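Local structure of GrpU microcompartment shell protein (Pectobacterium wasabiae, 4OLP) at residues 37-42 with 75-80. The protein probably helps build the shell of a glycyl-radical propanediol bacterial microcompartment and carries a binding site for an iron-sulfur cluster, absent from this ligand-free form. Numbering follows the deposited sequence.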
loop_
_atom_site.group_PDB
_atom_site.type_symbol
_atom_site.label_atom_id
_atom_site.label_comp_id
_atom_site.label_asym_id
_atom_site.label_seq_id
_atom_site.Cartn_x
_atom_site.Cartn_y
_atom_site.Cartn_z
ATOM N N ILE B 37 28.052 1.375 -4.102
ATOM C CA ILE B 37 26.639 1.519 -4.396
ATOM C C ILE B 37 26.055 2.579 -3.474
ATOM O O ILE B 37 26.123 2.449 -2.251
ATOM C CB ILE B 37 25.868 0.204 -4.178
ATOM C CG1 ILE B 37 26.478 -0.918 -5.019
ATOM C CG2 ILE B 37 24.412 0.400 -4.557
ATOM C CD1 ILE B 37 25.953 -2.301 -4.697
ATOM N N GLY B 38 25.459 3.599 -4.066
ATOM C CA GLY B 38 24.790 4.613 -3.302
ATOM C C GLY B 38 23.304 4.320 -3.340
ATOM O O GLY B 38 22.734 4.023 -4.407
ATOM N N LEU B 39 22.678 4.339 -2.172
ATOM C CA LEU B 39 21.273 4.067 -2.073
ATOM C C LEU B 39 20.662 5.281 -1.463
ATOM O O LEU B 39 21.083 5.712 -0.400
ATOM C CB LEU B 39 21.017 2.854 -1.189
ATOM C CG LEU B 39 21.639 1.560 -1.697
ATOM C CD1 LEU B 39 21.500 0.452 -0.669
ATOM C CD2 LEU B 39 20.987 1.141 -3.009
ATOM N N ILE B 40 19.646 5.826 -2.121
ATOM C CA ILE B 40 18.977 7.006 -1.609
ATOM C C ILE B 40 17.482 6.925 -1.898
ATOM O O ILE B 40 17.069 6.467 -2.971
ATOM C CB ILE B 40 19.623 8.283 -2.174
ATOM C CG1 ILE B 40 18.887 9.528 -1.670
ATOM C CG2 ILE B 40 19.662 8.246 -3.695
ATOM C CD1 ILE B 40 19.767 10.757 -1.574
ATOM N N MET B 41 16.679 7.333 -0.919
ATOM C CA MET B 41 15.220 7.298 -1.059
ATOM C C MET B 41 14.701 8.642 -1.531
ATOM O O MET B 41 14.978 9.674 -0.919
ATOM C CB MET B 41 14.575 6.868 0.239
ATOM C CG MET B 41 14.643 5.369 0.397
ATOM S SD MET B 41 13.551 4.724 1.668
ATOM C CE MET B 41 14.040 5.710 3.084
ATOM N N LEU B 42 13.992 8.627 -2.651
ATOM C CA LEU B 42 13.606 9.861 -3.339
ATOM C C LEU B 42 12.157 9.818 -3.761
ATOM O O LEU B 42 11.651 8.731 -4.078
ATOM C CB LEU B 42 14.441 10.039 -4.592
ATOM C CG LEU B 42 15.906 10.415 -4.408
ATOM C CD1 LEU B 42 16.684 10.226 -5.709
ATOM C CD2 LEU B 42 16.030 11.848 -3.918
ATOM N N THR B 75 13.319 3.960 -4.022
ATOM C CA THR B 75 14.789 3.939 -3.876
ATOM C C THR B 75 15.551 3.903 -5.197
ATOM O O THR B 75 15.222 3.131 -6.098
ATOM C CB THR B 75 15.249 2.745 -3.037
ATOM O OG1 THR B 75 14.515 2.763 -1.822
ATOM C CG2 THR B 75 16.741 2.833 -2.703
ATOM N N LEU B 76 16.553 4.772 -5.291
ATOM C CA LEU B 76 17.452 4.815 -6.427
ATOM C C LEU B 76 18.761 4.208 -5.971
ATOM O O LEU B 76 19.205 4.442 -4.832
ATOM C CB LEU B 76 17.699 6.259 -6.862
ATOM C CG LEU B 76 18.647 6.509 -8.039
ATOM C CD1 LEU B 76 18.135 5.964 -9.366
ATOM C CD2 LEU B 76 18.891 8.006 -8.150
ATOM N N ALA B 77 19.355 3.412 -6.850
ATOM C CA ALA B 77 20.638 2.803 -6.582
ATOM C C ALA B 77 21.574 3.335 -7.633
ATOM O O ALA B 77 21.204 3.388 -8.784
ATOM C CB ALA B 77 20.537 1.290 -6.654
ATOM N N ILE B 78 22.768 3.762 -7.212
ATOM C CA ILE B 78 23.787 4.315 -8.087
ATOM C C ILE B 78 25.012 3.427 -7.979
ATOM O O ILE B 78 25.582 3.264 -6.900
ATOM C CB ILE B 78 24.114 5.743 -7.685
ATOM C CG1 ILE B 78 23.011 6.655 -8.179
ATOM C CG2 ILE B 78 25.392 6.258 -8.330
ATOM C CD1 ILE B 78 22.705 7.769 -7.200
ATOM N N PHE B 79 25.380 2.810 -9.097
ATOM C CA PHE B 79 26.473 1.866 -9.119
ATOM C C PHE B 79 27.588 2.453 -9.905
ATOM O O PHE B 79 27.373 2.985 -11.007
ATOM C CB PHE B 79 26.087 0.571 -9.816
ATOM C CG PHE B 79 24.836 -0.047 -9.313
ATOM C CD1 PHE B 79 23.595 0.355 -9.797
ATOM C CD2 PHE B 79 24.894 -1.068 -8.411
ATOM C CE1 PHE B 79 22.428 -0.228 -9.356
ATOM C CE2 PHE B 79 23.733 -1.673 -7.963
ATOM C CZ PHE B 79 22.497 -1.249 -8.423
ATOM N N GLY B 80 28.789 2.357 -9.353
ATOM C CA GLY B 80 29.945 2.836 -10.063
ATOM C C GLY B 80 31.167 2.887 -9.202
ATOM O O GLY B 80 31.314 2.126 -8.234
#
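The side chains of I37 and F79 run alongside each other from a non-hydrogen-bonded pair of two antiparallel strands. Followed outward, I37 first has CB 4.1 Å from the carbonyl O of I78. Its two branches then part: CG2, anti to the backbone N, stays near that same oxygen and the ring atom CE2 of F79, while CG1 meets CD2 of F79 at 3.7 Å. At the tip, CD1 ends 4.0 Å from CE2 of F79, so CG1, CG2 and CD1 all gather at the CD2-CE2 side of the F79 ring, approaching it obliquely. Further along this face CD2 of L39 rests on CB of A77, 3.7 Å away, and CG of M41 passes OG1 of T75.

Between these pairs the backbones hydrogen-bond reciprocally, G38 with I78 and I40 with L76; N of L76 reaches O of I40 at 2.9 Å, with 172° at the hydrogen. On the face that carries I40, L76 and I78, CD1 of L42 meets CD2 of L76 at 4.0 Å.

The two strands are the central pair of the four-stranded antiparallel BMC sheet, flanked by 3-7 and 60-65. I40 and I78 pack on M89 and I92 of helix 82-92; across the sheet, helix 11-19 covers I37, whereas L39, M41 and T75 touch Y48, P45 and V44 of a neighbouring subunit, respectively.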